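Side-chain contacts in calreticulin, putative (Trypanosoma cruzi, PDB 5HCF), which probably acts as a lectin-like chaperone that binds both carbohydrate and peptide through a globular domain of legume lectin fold: residues Asp253-Lys256 and Val257-Met261; Val75-Glu78 and Gln79-Cys83; Leu237-Val240 and Glu241-Tyr244; Phe8-Met11 and Glu12-Thr15. All coordinates share one frame; numbering follows the deposited sequence.

Contact 1 of 4, residues Asp253-Lys256 and Val257-Met261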
ATOM      1  N   ASP A 253      -2.586 -24.924  -0.909  1.00 50.80           N
ATOM      2  CA  ASP A 253      -2.507 -26.276  -1.453  1.00 53.80           C
ATOM      3  C   ASP A 253      -1.752 -26.282  -2.777  1.00 53.45           C
ATOM      4  O   ASP A 253      -1.029 -27.231  -3.094  1.00 55.69           O
ATOM      5  CB  ASP A 253      -3.906 -26.871  -1.638  1.00 57.07           C
ATOM      6  CG  ASP A 253      -4.602 -27.150  -0.318  1.00 59.35           C
ATOM      7  OD1 ASP A 253      -3.934 -27.077   0.738  1.00 59.37           O
ATOM      8  OD2 ASP A 253      -5.817 -27.440  -0.335  1.00 60.98           O
ATOM      9  N   ALA A 254      -1.916 -25.211  -3.546  1.00 50.84           N
ATOM     10  CA  ALA A 254      -1.179 -25.053  -4.790  1.00 50.90           C
ATOM     11  C   ALA A 254       0.311 -24.898  -4.501  1.00 52.21           C
ATOM     12  O   ALA A 254       1.153 -25.437  -5.220  1.00 54.30           O
ATOM     13  CB  ALA A 254      -1.700 -23.864  -5.573  1.00 49.48           C
ATOM     14  N   LEU A 255       0.624 -24.154  -3.443  1.00 50.96           N
ATOM     15  CA  LEU A 255       2.009 -23.972  -3.017  1.00 51.42           C
ATOM     16  C   LEU A 255       2.655 -25.283  -2.573  1.00 53.35           C
ATOM     17  O   LEU A 255       3.810 -25.552  -2.904  1.00 56.56           O
ATOM     18  CB  LEU A 255       2.096 -22.946  -1.886  1.00 48.32           C
ATOM     19  CG  LEU A 255       3.508 -22.735  -1.332  1.00 48.07           C
ATOM     20  CD1 LEU A 255       4.458 -22.201  -2.401  1.00 47.55           C
ATOM     21  CD2 LEU A 255       3.467 -21.813  -0.126  1.00 47.02           C
ATOM     22  N   LYS A 256       1.914 -26.105  -1.837  1.00 51.92           N
ATOM     23  CA  LYS A 256       2.459 -27.380  -1.387  1.00 53.69           C
ATOM     24  C   LYS A 256       2.705 -28.315  -2.556  1.00 55.65           C
ATOM     25  O   LYS A 256       3.657 -29.092  -2.549  1.00 58.13           O
ATOM     26  CB  LYS A 256       1.535 -28.065  -0.378  1.00 53.68           C
ATOM     27  CG  LYS A 256       2.049 -29.446   0.039  1.00 56.82           C
ATOM     28  CD  LYS A 256       1.244 -30.058   1.174  1.00 59.48           C
ATOM     29  CE  LYS A 256       1.698 -31.490   1.471  1.00 63.52           C
ATOM     30  NZ  LYS A 256       3.115 -31.600   1.923  1.00 65.25           N
ATOM     31  N   VAL A 257       1.834 -28.242  -3.555  1.00 54.94           N
ATOM     32  CA  VAL A 257       1.987 -29.068  -4.740  1.00 57.32           C
ATOM     33  C   VAL A 257       3.276 -28.724  -5.475  1.00 59.52           C
ATOM     34  O   VAL A 257       4.039 -29.616  -5.851  1.00 62.36           O
ATOM     35  CB  VAL A 257       0.799 -28.906  -5.698  1.00 56.68           C
ATOM     36  CG1 VAL A 257       1.134 -29.512  -7.054  1.00 57.13           C
ATOM     37  CG2 VAL A 257      -0.449 -29.553  -5.104  1.00 54.75           C
ATOM     38  N   MET A 258       3.514 -27.431  -5.679  1.00 58.98           N
ATOM     39  CA  MET A 258       4.761 -26.968  -6.284  1.00 61.69           C
ATOM     40  C   MET A 258       5.985 -27.125  -5.366  1.00 63.98           C
ATOM     41  O   MET A 258       7.091 -26.742  -5.738  1.00 67.26           O
ATOM     42  CB  MET A 258       4.634 -25.497  -6.688  1.00 60.89           C
ATOM     43  CG  MET A 258       5.809 -24.973  -7.504  1.00 64.04           C
ATOM     44  SD  MET A 258       5.977 -23.181  -7.435  1.00 64.08           S
ATOM     45  CE  MET A 258       6.962 -23.030  -5.944  1.00 62.68           C
ATOM     46  N   GLU A 259       5.801 -27.683  -4.176  1.00 63.94           N
ATOM     47  CA  GLU A 259       6.920 -27.843  -3.248  1.00 66.49           C
ATOM     48  C   GLU A 259       7.203 -29.312  -2.961  1.00 69.82           C
ATOM     49  O   GLU A 259       8.257 -29.662  -2.426  1.00 72.30           O
ATOM     50  CB  GLU A 259       6.659 -27.092  -1.941  1.00 65.24           C
ATOM     51  CG  GLU A 259       6.911 -25.596  -2.018  1.00 64.94           C
ATOM     52  CD  GLU A 259       6.778 -24.917  -0.669  1.00 65.37           C
ATOM     53  OE1 GLU A 259       6.415 -25.607   0.308  1.00 65.50           O
ATOM     54  OE2 GLU A 259       7.060 -23.703  -0.580  1.00 66.03           O
ATOM     55  N   ASP A 260       6.254 -30.166  -3.327  1.00 70.50           N
ATOM     56  CA  ASP A 260       6.413 -31.608  -3.202  1.00 73.43           C
ATOM     57  C   ASP A 260       7.209 -32.120  -4.393  1.00 76.44           C
ATOM     58  O   ASP A 260       7.867 -33.158  -4.312  1.00 79.32           O
ATOM     59  CB  ASP A 260       5.050 -32.288  -3.085  1.00 72.77           C
ATOM     60  CG  ASP A 260       4.426 -32.082  -1.720  1.00 70.60           C
ATOM     61  OD1 ASP A 260       5.127 -31.552  -0.835  1.00 68.46           O
ATOM     62  OD2 ASP A 260       3.243 -32.440  -1.533  1.00 71.33           O
ATOM     63  N   MET A 261       7.133 -31.376  -5.493  1.00 77.31           N
ATOM     64  CA  MET A 261       7.924 -31.647  -6.688  1.00 82.21           C
ATOM     65  C   MET A 261       9.403 -31.419  -6.396  1.00 86.23           C
ATOM     66  O   MET A 261      10.272 -31.926  -7.101  1.00 90.83           O
ATOM     67  CB  MET A 261       7.476 -30.760  -7.856  1.00 81.94           C
ATOM     68  CG  MET A 261       6.126 -31.130  -8.442  1.00 82.43           C
ATOM     69  SD  MET A 261       5.638 -30.088  -9.823  1.00 83.06           S
ATOM     70  CE  MET A 261       3.899 -30.501  -9.945  1.00 81.82           C
TER
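Lys256 and Asp260, one helical turn apart, form a salt bridge, with Lys256 NZ 3.4 Å from Asp260 OD1; the hydrogen bond within it is weak. The lysine runs extended as far as CE and bends at its last torsion (chi4 62°), which brings the ammonium round to the carboxylate, while Lys256 CE lies 3.5 Å from Asp260 OD2. The charged pair sits on the exposed flank of the helix.

Backbone bonds carry the rest of the polar contact. Val257 N donates to Asp253 O and Met258 N to Ala254 O, the latter at 3.1 Å and nearly straight (168°). Two residues on, Lys256 O takes weak bonds from both Glu259 N and Asp260 N.

The other contacts are van der Waals. The extended chain of Glu259 passes Leu255, its carboxylate oxygen Glu259 OE2 lying against the methyl Leu255 CD1 at 3.5 Å, and the apolar tip of Met258 stands beside the same leucine, Met258 CE 4.4 Å from Leu255 CD1. Leu255 and Met258 both rest on Phe33; Leu255 also touches Leu144, and Met258 touches Lys143, so this flank of helix 248-260 lies against loops of the β-sandwich.

Contact 2 of 4, residues Val75-Glu78 and Gln79-Cys83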
ATOM      1  N   VAL A  75      -0.108  -8.178  -2.279  1.00 36.22           N
ATOM      2  CA  VAL A  75       1.081  -8.485  -3.072  1.00 37.17           C
ATOM      3  C   VAL A  75       1.490  -9.928  -2.832  1.00 37.52           C
ATOM      4  O   VAL A  75       1.461 -10.407  -1.699  1.00 38.60           O
ATOM      5  CB  VAL A  75       2.274  -7.586  -2.720  1.00 36.62           C
ATOM      6  CG1 VAL A  75       3.203  -7.455  -3.917  1.00 34.74           C
ATOM      7  CG2 VAL A  75       1.794  -6.239  -2.265  1.00 37.22           C
ATOM      8  N   LYS A  76       1.887 -10.614  -3.895  1.00 37.18           N
ATOM      9  CA  LYS A  76       2.385 -11.973  -3.763  1.00 37.13           C
ATOM     10  C   LYS A  76       3.824 -12.033  -4.251  1.00 36.65           C
ATOM     11  O   LYS A  76       4.091 -11.813  -5.430  1.00 37.15           O
ATOM     12  CB  LYS A  76       1.510 -12.957  -4.544  1.00 37.71           C
ATOM     13  CG  LYS A  76       1.955 -14.406  -4.416  1.00 41.19           C
ATOM     14  CD  LYS A  76       1.338 -15.300  -5.485  1.00 42.98           C
ATOM     15  CE  LYS A  76       1.506 -16.767  -5.126  1.00 44.41           C
ATOM     16  NZ  LYS A  76       1.444 -17.641  -6.323  1.00 46.71           N
ATOM     17  N   HIS A  77       4.746 -12.298  -3.332  1.00 37.41           N
ATOM     18  CA  HIS A  77       6.156 -12.447  -3.676  1.00 38.17           C
ATOM     19  C   HIS A  77       6.527 -13.923  -3.792  1.00 39.89           C
ATOM     20  O   HIS A  77       7.196 -14.467  -2.913  1.00 41.36           O
ATOM     21  CB  HIS A  77       7.044 -11.779  -2.625  1.00 35.90           C
ATOM     22  CG  HIS A  77       6.805 -10.308  -2.470  1.00 33.08           C
ATOM     23  ND1 HIS A  77       6.863  -9.430  -3.525  1.00 32.55           N
ATOM     24  CD2 HIS A  77       6.516  -9.570  -1.371  1.00 31.66           C
ATOM     25  CE1 HIS A  77       6.618  -8.203  -3.086  1.00 32.41           C
ATOM     26  NE2 HIS A  77       6.404  -8.264  -1.786  1.00 32.09           N
ATOM     27  N   GLU A  78       6.099 -14.562  -4.877  1.00 41.59           N
ATOM     28  CA  GLU A  78       6.310 -15.998  -5.065  1.00 46.05           C
ATOM     29  C   GLU A  78       7.722 -16.335  -5.544  1.00 47.72           C
ATOM     30  O   GLU A  78       8.114 -17.503  -5.577  1.00 51.66           O
ATOM     31  CB  GLU A  78       5.284 -16.554  -6.061  1.00 46.85           C
ATOM     32  CG  GLU A  78       5.214 -15.791  -7.378  1.00 45.44           C
ATOM     33  CD  GLU A  78       4.543 -16.584  -8.491  1.00 46.29           C
ATOM     34  OE1 GLU A  78       3.554 -17.294  -8.209  1.00 46.28           O
ATOM     35  OE2 GLU A  78       5.000 -16.492  -9.651  1.00 46.69           O
ATOM     36  N   GLN A  79       8.486 -15.306  -5.889  1.00 45.99           N
ATOM     37  CA  GLN A  79       9.784 -15.485  -6.536  1.00 47.76           C
ATOM     38  C   GLN A  79      10.974 -15.745  -5.606  1.00 51.75           C
ATOM     39  O   GLN A  79      12.083 -15.970  -6.093  1.00 55.90           O
ATOM     40  CB  GLN A  79      10.092 -14.271  -7.414  1.00 42.57           C
ATOM     41  CG  GLN A  79      10.355 -12.998  -6.650  1.00 38.88           C
ATOM     42  CD  GLN A  79       9.103 -12.155  -6.504  1.00 36.96           C
ATOM     43  OE1 GLN A  79       8.004 -12.680  -6.318  1.00 37.96           O
ATOM     44  NE2 GLN A  79       9.260 -10.843  -6.599  1.00 33.09           N
ATOM     45  N   ASP A  80      10.756 -15.716  -4.291  1.00 50.43           N
ATOM     46  CA  ASP A  80      11.857 -15.704  -3.317  1.00 50.77           C
ATOM     47  C   ASP A  80      12.507 -14.337  -3.337  1.00 45.69           C
ATOM     48  O   ASP A  80      13.629 -14.165  -3.805  1.00 44.05           O
ATOM     49  CB  ASP A  80      12.906 -16.788  -3.600  1.00 56.11           C
ATOM     50  CG  ASP A  80      12.453 -18.167  -3.171  1.00 61.81           C
ATOM     51  OD1 ASP A  80      11.800 -18.271  -2.110  1.00 63.72           O
ATOM     52  OD2 ASP A  80      12.761 -19.147  -3.889  1.00 64.26           O
ATOM     53  N   LEU A  81      11.784 -13.363  -2.810  1.00 43.27           N
ATOM     54  CA  LEU A  81      12.254 -11.996  -2.818  1.00 41.81           C
ATOM     55  C   LEU A  81      13.349 -11.831  -1.772  1.00 42.08           C
ATOM     56  O   LEU A  81      13.207 -12.296  -0.645  1.00 41.84           O
ATOM     57  CB  LEU A  81      11.089 -11.038  -2.548  1.00 40.24           C
ATOM     58  CG  LEU A  81      11.352  -9.533  -2.585  1.00 38.14           C
ATOM     59  CD1 LEU A  81      11.747  -9.093  -3.983  1.00 37.41           C
ATOM     60  CD2 LEU A  81      10.125  -8.780  -2.112  1.00 38.45           C
ATOM     61  N   LYS A  82      14.455 -11.207  -2.167  1.00 42.41           N
ATOM     62  CA  LYS A  82      15.505 -10.830  -1.223  1.00 42.07           C
ATOM     63  C   LYS A  82      15.574  -9.312  -1.105  1.00 41.17           C
ATOM     64  O   LYS A  82      15.675  -8.779  -0.002  1.00 45.43           O
ATOM     65  CB  LYS A  82      16.869 -11.398  -1.631  1.00 41.64           C
ATOM     66  CG  LYS A  82      16.926 -12.913  -1.620  1.00 42.76           C
ATOM     67  CD  LYS A  82      16.716 -13.412  -0.197  1.00 45.04           C
ATOM     68  CE  LYS A  82      16.858 -14.915  -0.077  1.00 49.28           C
ATOM     69  NZ  LYS A  82      18.168 -15.253   0.550  1.00 53.84           N
ATOM     70  N   CYS A  83      15.497  -8.618  -2.235  1.00 37.26           N
ATOM     71  CA  CYS A  83      15.411  -7.162  -2.222  1.00 37.46           C
ATOM     72  C   CYS A  83      14.364  -6.694  -3.231  1.00 34.06           C
ATOM     73  O   CYS A  83      14.501  -6.920  -4.434  1.00 34.84           O
ATOM     74  CB  CYS A  83      16.772  -6.519  -2.523  1.00 41.04           C
ATOM     75  SG  CYS A  83      16.784  -4.698  -2.394  1.00 43.17           S
TER
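The turn that leaves strand 69-76 and leads into strand 83-91 folds back on itself, and within it Leu81 packs on the ring of His77. Leu81 CD2 sits almost exactly over the middle of the imidazole, 3.5 Å from the centroid of the His77 ring and only 4° off its normal, a CH-pi contact in which the methyl meets all five ring atoms nearly equally. CG of Leu81 stands opposite the backbone N, and this carries the methyl over the ring.

Gln79 runs beside His77 in the same direction, its amide plane turned 72° from the imidazole. Bent sharply at chi2 (-94°), the glutamine folds back over the chain, so that Gln79 OE1 comes within 3.2 Å of His77 C. Gln79 NE2 is hydrogen-bonded to Glu219 O and Ser222 OG, and the same Ser222 hydroxyl pairs with His77 ND1, so the two side chains share one serine hydroxyl.

In this legume-lectin-like β-sandwich the segment passes from one sheet to the other: strand 69-76 belongs to the eight-stranded sheet and strand 83-91 to the seven-stranded one, where Cys83 is joined to Cys114 by a disulfide.

On the strand side, Lys76 NZ forms a 2.9 Å salt bridge with Glu78 OE1, in which Glu78 OE1 offers its anti lone pair. The other carboxylate oxygen, Glu78 OE2, accepts from Lys32 N, and Lys76 makes a cation-pi contact with Phe33.

Contact 3 of 4, residues Leu237-Val240 and Glu241-Tyr244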
ATOM      1  N   LEU A 237     -13.278  -5.023   4.311  1.00 44.42           N
ATOM      2  CA  LEU A 237     -12.875  -6.305   4.883  1.00 46.40           C
ATOM      3  C   LEU A 237     -13.755  -7.435   4.352  1.00 50.28           C
ATOM      4  O   LEU A 237     -13.288  -8.558   4.173  1.00 54.03           O
ATOM      5  CB  LEU A 237     -12.931  -6.256   6.411  1.00 46.59           C
ATOM      6  CG  LEU A 237     -11.911  -5.326   7.076  1.00 43.92           C
ATOM      7  CD1 LEU A 237     -12.148  -5.227   8.578  1.00 44.00           C
ATOM      8  CD2 LEU A 237     -10.489  -5.794   6.782  1.00 41.91           C
ATOM      9  N   ASP A 238     -15.025  -7.132   4.095  1.00 50.57           N
ATOM     10  CA  ASP A 238     -15.916  -8.092   3.452  1.00 53.55           C
ATOM     11  C   ASP A 238     -15.409  -8.423   2.056  1.00 52.53           C
ATOM     12  O   ASP A 238     -15.459  -9.572   1.615  1.00 55.11           O
ATOM     13  CB  ASP A 238     -17.341  -7.547   3.372  1.00 56.20           C
ATOM     14  CG  ASP A 238     -18.054  -7.587   4.706  1.00 59.33           C
ATOM     15  OD1 ASP A 238     -17.609  -8.348   5.595  1.00 59.55           O
ATOM     16  OD2 ASP A 238     -19.059  -6.858   4.864  1.00 61.15           O
ATOM     17  N   LEU A 239     -14.918  -7.401   1.365  1.00 48.90           N
ATOM     18  CA  LEU A 239     -14.407  -7.561   0.012  1.00 47.46           C
ATOM     19  C   LEU A 239     -13.100  -8.350   0.012  1.00 49.18           C
ATOM     20  O   LEU A 239     -12.772  -9.023  -0.966  1.00 52.36           O
ATOM     21  CB  LEU A 239     -14.200  -6.192  -0.638  1.00 42.52           C
ATOM     22  CG  LEU A 239     -14.066  -6.141  -2.159  1.00 42.29           C
ATOM     23  CD1 LEU A 239     -15.327  -6.664  -2.811  1.00 46.74           C
ATOM     24  CD2 LEU A 239     -13.776  -4.723  -2.621  1.00 40.90           C
ATOM     25  N   VAL A 240     -12.359  -8.259   1.116  1.00 46.30           N
ATOM     26  CA  VAL A 240     -11.107  -8.995   1.269  1.00 43.95           C
ATOM     27  C   VAL A 240     -11.393 -10.483   1.462  1.00 45.04           C
ATOM     28  O   VAL A 240     -10.657 -11.333   0.964  1.00 44.38           O
ATOM     29  CB  VAL A 240     -10.267  -8.471   2.455  1.00 41.86           C
ATOM     30  CG1 VAL A 240      -9.090  -9.395   2.719  1.00 38.43           C
ATOM     31  CG2 VAL A 240      -9.768  -7.065   2.175  1.00 37.66           C
ATOM     32  N   GLU A 241     -12.464 -10.793   2.185  1.00 47.26           N
ATOM     33  CA  GLU A 241     -12.894 -12.174   2.337  1.00 52.03           C
ATOM     34  C   GLU A 241     -13.266 -12.777   0.993  1.00 52.06           C
ATOM     35  O   GLU A 241     -12.928 -13.923   0.704  1.00 52.18           O
ATOM     36  CB  GLU A 241     -14.076 -12.270   3.301  1.00 57.40           C
ATOM     37  CG  GLU A 241     -13.698 -12.772   4.681  1.00 60.84           C
ATOM     38  CD  GLU A 241     -13.240 -14.220   4.659  1.00 65.13           C
ATOM     39  OE1 GLU A 241     -13.807 -15.012   3.875  1.00 66.32           O
ATOM     40  OE2 GLU A 241     -12.314 -14.568   5.424  1.00 66.95           O
ATOM     41  N   LYS A 242     -13.963 -11.995   0.177  1.00 53.40           N
ATOM     42  CA  LYS A 242     -14.397 -12.446  -1.138  1.00 55.63           C
ATOM     43  C   LYS A 242     -13.219 -12.718  -2.068  1.00 53.81           C
ATOM     44  O   LYS A 242     -13.149 -13.768  -2.708  1.00 55.34           O
ATOM     45  CB  LYS A 242     -15.306 -11.403  -1.786  1.00 57.10           C
ATOM     46  CG  LYS A 242     -15.734 -11.772  -3.196  1.00 60.33           C
ATOM     47  CD  LYS A 242     -16.383 -10.599  -3.915  1.00 60.84           C
ATOM     48  CE  LYS A 242     -17.750 -10.263  -3.356  1.00 62.98           C
ATOM     49  NZ  LYS A 242     -18.325  -9.068  -4.038  1.00 63.13           N
ATOM     50  N   THR A 243     -12.302 -11.758  -2.136  1.00 49.76           N
ATOM     51  CA  THR A 243     -11.140 -11.848  -3.013  1.00 48.28           C
ATOM     52  C   THR A 243      -9.974 -12.696  -2.500  1.00 49.26           C
ATOM     53  O   THR A 243      -9.438 -13.526  -3.237  1.00 55.02           O
ATOM     54  CB  THR A 243     -10.598 -10.452  -3.314  1.00 44.15           C
ATOM     55  OG1 THR A 243     -10.245  -9.812  -2.079  1.00 42.31           O
ATOM     56  CG2 THR A 243     -11.658  -9.627  -4.019  1.00 44.49           C
ATOM     57  N   TYR A 244      -9.580 -12.494  -1.246  1.00 43.26           N
ATOM     58  CA  TYR A 244      -8.371 -13.127  -0.728  1.00 40.72           C
ATOM     59  C   TYR A 244      -8.720 -14.307   0.166  1.00 42.41           C
ATOM     60  O   TYR A 244      -8.147 -15.385   0.028  1.00 44.04           O
ATOM     61  CB  TYR A 244      -7.518 -12.112   0.038  1.00 38.25           C
ATOM     62  CG  TYR A 244      -6.549 -12.735   1.022  1.00 38.45           C
ATOM     63  CD1 TYR A 244      -6.878 -12.862   2.367  1.00 39.30           C
ATOM     64  CD2 TYR A 244      -5.313 -13.218   0.603  1.00 37.19           C
ATOM     65  CE1 TYR A 244      -6.001 -13.441   3.271  1.00 39.04           C
ATOM     66  CE2 TYR A 244      -4.428 -13.796   1.502  1.00 37.38           C
ATOM     67  CZ  TYR A 244      -4.777 -13.905   2.834  1.00 38.46           C
ATOM     68  OH  TYR A 244      -3.900 -14.480   3.732  1.00 38.61           O
TER
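Thr243 grips Leu239 twice through a single acceptor. Its hydroxyl, Thr243 OG1, donates to Leu239 O at 2.9 Å, and its amide, Thr243 N, donates to the same Leu239 O at 3.0 Å; the two donors arrive from opposite faces of the carbonyl plane. The threonine torsion (chi1 59°) sets OG1 between backbone N and carbonyl carbon, turning the hydroxyl back along the helix toward the residue four before it. A threonine hydroxyl is commonly satisfied inside a helix in this way, by the carbonyl of the preceding turn.

The next bond, Tyr244 N to Val240 O, is short at 2.7 Å and belongs to the last turn, since Tyr244 itself is no longer helical. Glu241 N to Leu237 O and Lys242 N to Asp238 O complete the regular ladder of main-chain bonds.

Side-chain contacts are few. Val240 and Tyr244 lie side by side and point the same way, with Val240 CG1 4.1 Å from Tyr244 CD1. On another flank the bent chain of Lys242 brings its NZ to 4.0 Å from Leu239 CD1, a van der Waals approach between the ammonium end and a methyl.

Helix 233-243 lies across the eight-stranded sheet: Val240 and Tyr244 rest on Val147 of strand 145-152, where Tyr244 also meets Thr145, while Leu239 touches Val228 and Thr243 touches Asp226, both on strand 223-230.

Contact 4 of 4, residues Phe8-Met11 and Glu12-Thr15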
ATOM      1  N   PHE A   8      -7.229  -5.708 -11.659  1.00 50.47           N
ATOM      2  CA  PHE A   8      -6.155  -6.034 -12.584  1.00 50.56           C
ATOM      3  C   PHE A   8      -6.539  -7.200 -13.476  1.00 54.33           C
ATOM      4  O   PHE A   8      -5.756  -8.133 -13.676  1.00 55.02           O
ATOM      5  CB  PHE A   8      -4.864  -6.337 -11.822  1.00 48.54           C
ATOM      6  CG  PHE A   8      -4.118  -5.108 -11.393  1.00 47.24           C
ATOM      7  CD1 PHE A   8      -3.796  -4.125 -12.317  1.00 48.65           C
ATOM      8  CD2 PHE A   8      -3.750  -4.923 -10.069  1.00 44.16           C
ATOM      9  CE1 PHE A   8      -3.112  -2.985 -11.932  1.00 45.93           C
ATOM     10  CE2 PHE A   8      -3.063  -3.782  -9.678  1.00 41.72           C
ATOM     11  CZ  PHE A   8      -2.744  -2.813 -10.613  1.00 42.49           C
ATOM     12  N   LYS A   9      -7.759  -7.144 -14.001  1.00 56.75           N
ATOM     13  CA  LYS A   9      -8.181  -8.063 -15.047  1.00 60.69           C
ATOM     14  C   LYS A   9      -7.562  -7.596 -16.355  1.00 62.21           C
ATOM     15  O   LYS A   9      -7.333  -8.379 -17.273  1.00 64.90           O
ATOM     16  CB  LYS A   9      -9.705  -8.115 -15.154  1.00 63.41           C
ATOM     17  CG  LYS A   9     -10.369  -9.018 -14.125  1.00 62.82           C
ATOM     18  CD  LYS A   9     -11.884  -8.964 -14.230  1.00 64.94           C
ATOM     19  CE  LYS A   9     -12.534  -9.811 -13.148  1.00 65.61           C
ATOM     20  NZ  LYS A   9     -14.023  -9.734 -13.197  1.00 69.03           N
ATOM     21  N   SER A  10      -7.283  -6.299 -16.411  1.00 60.25           N
ATOM     22  CA  SER A  10      -6.606  -5.679 -17.542  1.00 61.07           C
ATOM     23  C   SER A  10      -5.613  -4.639 -17.032  1.00 59.53           C
ATOM     24  O   SER A  10      -5.575  -4.338 -15.840  1.00 56.09           O
ATOM     25  CB  SER A  10      -7.616  -5.030 -18.492  1.00 62.02           C
ATOM     26  OG  SER A  10      -7.004  -4.018 -19.278  1.00 61.07           O
ATOM     27  N   MET A  11      -4.805  -4.096 -17.935  1.00 63.67           N
ATOM     28  CA  MET A  11      -3.830  -3.072 -17.567  1.00 63.84           C
ATOM     29  C   MET A  11      -3.750  -1.896 -18.542  1.00 65.65           C
ATOM     30  O   MET A  11      -2.901  -1.016 -18.387  1.00 63.73           O
ATOM     31  CB  MET A  11      -2.442  -3.695 -17.416  1.00 64.11           C
ATOM     32  CG  MET A  11      -1.700  -3.875 -18.730  1.00 68.02           C
ATOM     33  SD  MET A  11       0.065  -3.610 -18.527  1.00 68.24           S
ATOM     34  CE  MET A  11       0.142  -1.824 -18.757  1.00 66.91           C
ATOM     35  N   GLU A  12      -4.610  -1.899 -19.558  1.00 68.28           N
ATOM     36  CA  GLU A  12      -4.597  -0.854 -20.577  1.00 70.40           C
ATOM     37  C   GLU A  12      -4.845   0.536 -19.999  1.00 66.95           C
ATOM     38  O   GLU A  12      -4.300   1.519 -20.498  1.00 67.76           O
ATOM     39  CB  GLU A  12      -5.627  -1.155 -21.670  1.00 76.48           C
ATOM     40  CG  GLU A  12      -5.276  -2.359 -22.523  1.00 81.16           C
ATOM     41  CD  GLU A  12      -3.883  -2.251 -23.112  1.00 84.32           C
ATOM     42  OE1 GLU A  12      -3.529  -1.155 -23.599  1.00 85.81           O
ATOM     43  OE2 GLU A  12      -3.138  -3.252 -23.070  1.00 85.22           O
ATOM     44  N   HIS A  13      -5.657   0.618 -18.947  1.00 63.30           N
ATOM     45  CA  HIS A  13      -5.998   1.907 -18.342  1.00 60.34           C
ATOM     46  C   HIS A  13      -4.914   2.403 -17.383  1.00 57.10           C
ATOM     47  O   HIS A  13      -5.022   3.490 -16.813  1.00 56.43           O
ATOM     48  CB  HIS A  13      -7.341   1.822 -17.610  1.00 59.60           C
ATOM     49  CG  HIS A  13      -7.406   0.731 -16.587  1.00 58.83           C
ATOM     50  ND1 HIS A  13      -7.466  -0.604 -16.922  1.00 60.96           N
ATOM     51  CD2 HIS A  13      -7.427   0.779 -15.233  1.00 55.89           C
ATOM     52  CE1 HIS A  13      -7.514  -1.332 -15.821  1.00 58.86           C
ATOM     53  NE2 HIS A  13      -7.493  -0.517 -14.782  1.00 55.70           N
ATOM     54  N   TRP A  14      -3.873   1.598 -17.200  1.00 55.23           N
ATOM     55  CA  TRP A  14      -2.731   2.008 -16.393  1.00 52.26           C
ATOM     56  C   TRP A  14      -1.631   2.569 -17.287  1.00 53.40           C
ATOM     57  O   TRP A  14      -1.244   1.946 -18.276  1.00 56.69           O
ATOM     58  CB  TRP A  14      -2.196   0.838 -15.570  1.00 50.41           C
ATOM     59  CG  TRP A  14      -2.964   0.583 -14.311  1.00 47.78           C
ATOM     60  CD1 TRP A  14      -4.212   0.045 -14.206  1.00 48.47           C
ATOM     61  CD2 TRP A  14      -2.537   0.867 -12.973  1.00 44.48           C
ATOM     62  NE1 TRP A  14      -4.588  -0.028 -12.888  1.00 45.88           N
ATOM     63  CE2 TRP A  14      -3.576   0.470 -12.109  1.00 43.47           C
ATOM     64  CE3 TRP A  14      -1.376   1.422 -12.424  1.00 42.90           C
ATOM     65  CZ2 TRP A  14      -3.488   0.603 -10.722  1.00 40.14           C
ATOM     66  CZ3 TRP A  14      -1.289   1.553 -11.048  1.00 40.08           C
ATOM     67  CH2 TRP A  14      -2.339   1.145 -10.212  1.00 38.74           C
ATOM     68  N   THR A  15      -1.131   3.749 -16.941  1.00 50.77           N
ATOM     69  CA  THR A  15      -0.106   4.401 -17.747  1.00 52.37           C
ATOM     70  C   THR A  15       1.282   4.258 -17.137  1.00 50.52           C
ATOM     71  O   THR A  15       1.494   4.582 -15.971  1.00 47.15           O
ATOM     72  CB  THR A  15      -0.402   5.896 -17.938  1.00 51.84           C
ATOM     73  OG1 THR A  15      -1.740   6.060 -18.423  1.00 54.05           O
ATOM     74  CG2 THR A  15       0.571   6.496 -18.927  1.00 50.10           C
TER
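Phe8 lays CE1 and CZ against one face of the Trp14 indole, Phe8 CE1 standing 3.4 Å above the indole plane toward the rim. Phe8 CE1 is 3.5 Å from Trp14 CE2, and Phe8 CZ is likewise 3.5 Å from Trp14 CZ2. The ring planes meet at 41°, an oblique packing of two buried aromatics. Trp14 CD1 in turn lies over a face of the His13 imidazole.

The polar ends of His13 and Trp14 converge on one carboxylate oxygen: His13 NE2 and Trp14 NE1 both hydrogen-bond Glu6 OE1, while Glu6 OE2 accepts from Phe8 N.

The chain makes a type I β-turn from Met11 to Trp14, which contains both His13 and Trp14 and is closed by Trp14 N to Met11 O at 3.0 Å, with the donor well above the carbonyl plane. Just before the turn, with its hydroxyl swung opposite the backbone N (chi1 157°), Ser10 OG accepts from Glu12 N at 3.2 Å, a nearly straight bond (164°).

This loop crosses from strand 2-6 to strand 15-16, and so between the two sheets of the β-sandwich. Phe8 and Trp14 both pack on Ile227 of strand 223-230, and Trp14 also covers Leu54 and Thr56 of strand 50-62.

Contacts 2 and 4 are the two sheet-to-sheet passages of the set; their centres lie about 22 Å apart, and both involve the region of strand 223-230, contact 4 through Ile227 and contact 2 through Ser222 just before that strand. Contact 3 rests on the same strand, its centre about 21 Å from that of contact 4. Contact 1 is the outlier, about 28 Å from the centre of the chain, on the helix that follows the one of contact 3. Its nearest atoms are about 6 Å from those of contact 2, and Phe33 bridges them, touching Leu255 and Met258 on one hand and Lys76 and Glu78 on the other.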